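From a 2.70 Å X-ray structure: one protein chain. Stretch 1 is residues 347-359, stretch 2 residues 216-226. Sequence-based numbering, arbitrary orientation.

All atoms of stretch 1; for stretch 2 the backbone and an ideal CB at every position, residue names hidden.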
# COMPACT_ATOMS: atom_id res chain seq x y z
N ASN A 347 -2.84 15.08 3.48
CA ASN A 347 -3.78 16.19 3.34
C ASN A 347 -5.22 15.82 3.66
O ASN A 347 -5.49 15.21 4.69
CB ASN A 347 -3.70 16.75 1.92
CG ASN A 347 -2.55 17.71 1.74
OD1 ASN A 347 -2.74 18.93 1.77
ND2 ASN A 347 -1.33 17.17 1.58
N ARG A 348 -6.15 16.24 2.79
CA ARG A 348 -7.54 15.89 3.04
C ARG A 348 -7.79 14.47 2.54
O ARG A 348 -7.07 13.97 1.67
CB ARG A 348 -8.47 16.88 2.35
CG ARG A 348 -7.80 18.23 2.03
CD ARG A 348 -8.76 19.27 1.42
NE ARG A 348 -9.84 18.64 0.66
CZ ARG A 348 -11.11 18.60 1.06
NH1 ARG A 348 -11.47 19.17 2.21
NH2 ARG A 348 -12.03 18.00 0.30
N PRO A 349 -8.74 13.77 3.10
CA PRO A 349 -9.07 12.45 2.54
C PRO A 349 -9.77 12.56 1.20
O PRO A 349 -10.95 12.90 1.12
CB PRO A 349 -9.98 11.83 3.61
CG PRO A 349 -9.62 12.55 4.88
CD PRO A 349 -9.29 13.96 4.45
N THR A 350 -9.02 12.33 0.13
CA THR A 350 -9.58 12.17 -1.21
C THR A 350 -8.86 11.01 -1.87
O THR A 350 -7.79 10.58 -1.42
CB THR A 350 -9.42 13.42 -2.09
OG1 THR A 350 -8.14 13.37 -2.73
CG2 THR A 350 -9.49 14.68 -1.26
N VAL A 351 -9.44 10.51 -2.97
CA VAL A 351 -8.79 9.43 -3.70
C VAL A 351 -7.42 9.87 -4.19
O VAL A 351 -6.43 9.15 -4.05
CB VAL A 351 -9.69 8.93 -4.84
CG1 VAL A 351 -8.85 8.33 -5.92
CG2 VAL A 351 -10.58 7.83 -4.33
N LEU A 352 -7.34 11.07 -4.75
CA LEU A 352 -6.05 11.50 -5.27
C LEU A 352 -5.02 11.55 -4.15
O LEU A 352 -3.86 11.17 -4.35
CB LEU A 352 -6.18 12.84 -5.99
CG LEU A 352 -4.85 13.32 -6.59
CD1 LEU A 352 -4.60 12.82 -8.02
CD2 LEU A 352 -4.76 14.82 -6.49
N GLU A 353 -5.44 11.95 -2.95
CA GLU A 353 -4.52 11.97 -1.81
C GLU A 353 -4.08 10.56 -1.40
O GLU A 353 -2.94 10.37 -0.97
CB GLU A 353 -5.16 12.71 -0.63
CG GLU A 353 -4.32 12.71 0.64
CD GLU A 353 -2.93 13.33 0.47
OE1 GLU A 353 -2.83 14.51 0.05
OE2 GLU A 353 -1.93 12.62 0.77
N LEU A 354 -4.97 9.57 -1.52
CA LEU A 354 -4.57 8.18 -1.31
C LEU A 354 -3.48 7.76 -2.31
O LEU A 354 -2.55 7.02 -1.96
CB LEU A 354 -5.80 7.28 -1.42
CG LEU A 354 -6.85 7.42 -0.30
CD1 LEU A 354 -7.97 6.42 -0.43
CD2 LEU A 354 -6.23 7.31 1.10
N LYS A 355 -3.58 8.24 -3.56
CA LYS A 355 -2.56 7.92 -4.56
C LYS A 355 -1.25 8.65 -4.27
O LYS A 355 -0.16 8.10 -4.49
CB LYS A 355 -3.06 8.27 -5.96
CG LYS A 355 -4.34 7.60 -6.42
CD LYS A 355 -4.51 7.79 -7.93
CE LYS A 355 -5.66 6.95 -8.48
NZ LYS A 355 -5.64 6.93 -9.97
N LYS A 356 -1.33 9.91 -3.83
CA LYS A 356 -0.14 10.63 -3.41
C LYS A 356 0.58 9.84 -2.33
O LYS A 356 1.78 9.57 -2.42
CB LYS A 356 -0.51 12.04 -2.92
CG LYS A 356 0.67 12.95 -2.42
CD LYS A 356 0.97 12.80 -0.90
CE LYS A 356 2.42 13.22 -0.54
NZ LYS A 356 2.78 12.99 0.89
N ALA A 357 -0.16 9.45 -1.29
CA ALA A 357 0.42 8.67 -0.21
C ALA A 357 1.05 7.39 -0.73
O ALA A 357 2.17 7.04 -0.33
CB ALA A 357 -0.66 8.36 0.83
N TRP A 358 0.36 6.67 -1.62
CA TRP A 358 0.91 5.42 -2.12
C TRP A 358 2.20 5.64 -2.89
O TRP A 358 3.19 4.93 -2.67
CB TRP A 358 -0.11 4.68 -3.00
CG TRP A 358 0.43 3.34 -3.43
CD1 TRP A 358 0.71 2.93 -4.71
CD2 TRP A 358 0.80 2.24 -2.58
NE1 TRP A 358 1.21 1.64 -4.70
CE2 TRP A 358 1.28 1.20 -3.41
CE3 TRP A 358 0.77 2.05 -1.19
CZ2 TRP A 358 1.72 -0.03 -2.90
CZ3 TRP A 358 1.22 0.82 -0.68
CH2 TRP A 358 1.69 -0.21 -1.54
N CYS A 359 2.22 6.62 -3.80
CA CYS A 359 3.45 6.87 -4.54
C CYS A 359 4.58 7.27 -3.60
O CYS A 359 5.74 6.90 -3.83
CB CYS A 359 3.24 7.95 -5.60
SG CYS A 359 2.22 7.45 -6.99
N UNK A 216 -14.92 14.79 9.02
CA UNK A 216 -16.13 14.36 8.36
C UNK A 216 -15.90 13.73 7.01
O UNK A 216 -16.86 13.21 6.42
CB UNK A 216 -17.08 15.55 8.21
N UNK A 217 -14.66 13.75 6.51
CA UNK A 217 -14.29 13.17 5.23
C UNK A 217 -13.65 11.80 5.43
O UNK A 217 -12.88 11.58 6.38
CB UNK A 217 -13.34 14.10 4.48
N UNK A 218 -13.93 10.90 4.49
CA UNK A 218 -13.32 9.59 4.43
C UNK A 218 -12.86 9.34 3.00
O UNK A 218 -13.53 9.76 2.05
CB UNK A 218 -14.29 8.50 4.90
N UNK A 219 -11.72 8.68 2.86
CA UNK A 219 -11.28 8.05 1.62
C UNK A 219 -10.58 6.73 1.96
O UNK A 219 -9.68 6.71 2.80
CB UNK A 219 -10.35 8.98 0.83
N UNK A 220 -10.99 5.65 1.31
CA UNK A 220 -10.31 4.38 1.43
C UNK A 220 -10.06 3.78 0.07
O UNK A 220 -10.74 4.09 -0.91
CB UNK A 220 -11.12 3.41 2.30
N UNK A 221 -9.04 2.91 0.00
CA UNK A 221 -8.76 2.18 -1.23
C UNK A 221 -8.05 0.87 -0.92
O UNK A 221 -7.35 0.75 0.09
CB UNK A 221 -7.92 3.03 -2.18
N UNK A 222 -8.26 -0.13 -1.79
CA UNK A 222 -7.44 -1.34 -1.84
C UNK A 222 -6.51 -1.18 -3.04
O UNK A 222 -6.97 -1.12 -4.19
CB UNK A 222 -8.29 -2.61 -1.95
N UNK A 223 -5.20 -1.08 -2.80
CA UNK A 223 -4.23 -0.79 -3.86
C UNK A 223 -3.50 -2.07 -4.23
O UNK A 223 -3.05 -2.82 -3.34
CB UNK A 223 -3.24 0.29 -3.42
N UNK A 224 -3.39 -2.34 -5.52
CA UNK A 224 -2.55 -3.44 -5.99
C UNK A 224 -1.09 -3.01 -6.05
O UNK A 224 -0.78 -1.89 -6.46
CB UNK A 224 -3.02 -3.92 -7.36
N UNK A 225 -0.20 -3.91 -5.65
CA UNK A 225 1.22 -3.61 -5.77
C UNK A 225 1.70 -3.60 -7.22
O UNK A 225 2.78 -3.08 -7.49
CB UNK A 225 2.03 -4.63 -4.97
N UNK A 226 0.90 -4.11 -8.16
CA UNK A 226 1.28 -4.06 -9.56
C UNK A 226 0.94 -2.70 -10.16
O UNK A 226 -0.17 -2.20 -9.98
CB UNK A 226 0.59 -5.18 -10.34

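Stretch 2 runs as a strand from 217 to 224 across helix 351-359, the axes 8.0 Å apart at closest and their directions 53° apart. The odd positions meet Pro349 first, then Leu354, then Trp358.

Position 216 has nothing of stretch 1 near its ideal CB, so the contact sets no rule; its phi of 86° favours glycine, and Gly216 is found.

At 217 the CB points toward stretch 1, 4.0 Å from Pro349 CG, with the Arg348 guanidinium nearby. A flat or long side chain that tolerates both a proline ring and a positive charge would suit: an aromatic, a histidine, a glutamine or an acid. The residue is His217. Its ring lies with Arg348 NH2 over one face, and NE2 comes 3.8 Å from Arg348 NH1, a contact without a hydrogen bond.

Position 218 points away, so stretch 1 hardly restricts it; Phe218 occupies it and adds little to the contact.

Position 219 is the tightest. Its ideal CB already sits 3.6 Å from Pro349 C, 3.7 Å from Thr350 N and 3.7 Å from Leu354 CD1. Little beyond a methyl is plausible, with glycine the alternative. Ala219 fills the spot, its CB 4.0 Å from Pro349 CB and 3.7 Å from Leu354 CD1.

At 220 the CB direction is away, and its ideal CB is 5.1 Å from Leu354 CD1, so several residues could fit as far as stretch 1 is concerned. Gly220 leaves bare backbone, and Leu354 CD1 rests 3.4 Å from Gly220 C.

Position 221 turns back toward the helix, its ideal CB 3.8 Å from Leu354 CD1. A small apolar residue fits most simply. Ala221 gives Leu354 CD1 a second methyl to pack on, at 3.8 Å from its CB.

Position 222 is out of reach, so stretch 1 would accept almost any side chain; Ile222 makes no contact.

At 223 the CB points toward the Trp358 indole but stays 4.6 Å from CD2, room for valine, isoleucine, leucine or threonine. Val223, with chi1 p, places CG2 over the indole face, 3.6 Å from the centroid of the five-membered ring, a CH-pi contact.

Position 224 points away, so stretch 1 sets little rule; Ser224 OG accepts from the backbone N of 226 at 2.8 Å.

At 225 CB points sideways, 5.0 Å from Trp358 CZ2, inviting a flat or long side chain that can reach back. His225 does so, CD2 3.9 Å from Trp358 CZ2, the rings oblique.

Position 226 points away, and stretch 1 would again admit most side chains; Gln226 makes no contact.

Stretch 2 216-226: GHFAGAIVSHQ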
# COMPACT_ATOMS: atom_id res chain seq x y z
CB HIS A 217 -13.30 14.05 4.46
CG HIS A 217 -13.81 15.43 4.17
ND1 HIS A 217 -14.64 15.71 3.11
CD2 HIS A 217 -13.59 16.61 4.81
CE1 HIS A 217 -14.93 17.01 3.11
NE2 HIS A 217 -14.30 17.57 4.13
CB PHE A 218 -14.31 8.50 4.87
CG PHE A 218 -13.84 7.12 4.62
CD1 PHE A 218 -12.98 6.48 5.53
CD2 PHE A 218 -14.23 6.43 3.48
CE1 PHE A 218 -12.53 5.17 5.31
CE2 PHE A 218 -13.79 5.10 3.24
CZ PHE A 218 -12.93 4.48 4.17
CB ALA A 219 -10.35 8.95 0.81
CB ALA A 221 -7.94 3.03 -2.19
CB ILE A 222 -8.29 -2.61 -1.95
CG1 ILE A 222 -9.27 -2.77 -0.77
CG2 ILE A 222 -7.41 -3.84 -2.07
CD1 ILE A 222 -8.61 -2.84 0.62
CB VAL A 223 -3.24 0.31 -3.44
CG1 VAL A 223 -2.48 -0.09 -2.15
CG2 VAL A 223 -2.25 0.62 -4.58
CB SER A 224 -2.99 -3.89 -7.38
OG SER A 224 -1.87 -4.31 -8.14
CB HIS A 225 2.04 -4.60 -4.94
CG HIS A 225 1.78 -4.51 -3.47
ND1 HIS A 225 2.56 -5.15 -2.53
CD2 HIS A 225 0.82 -3.85 -2.77
CE1 HIS A 225 2.09 -4.91 -1.32
NE2 HIS A 225 1.04 -4.11 -1.43
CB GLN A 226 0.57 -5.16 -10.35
CG GLN A 226 1.14 -5.40 -11.75
CD GLN A 226 2.35 -6.33 -11.72
OE1 GLN A 226 3.01 -6.48 -10.69
NE2 GLN A 226 2.63 -6.98 -12.85
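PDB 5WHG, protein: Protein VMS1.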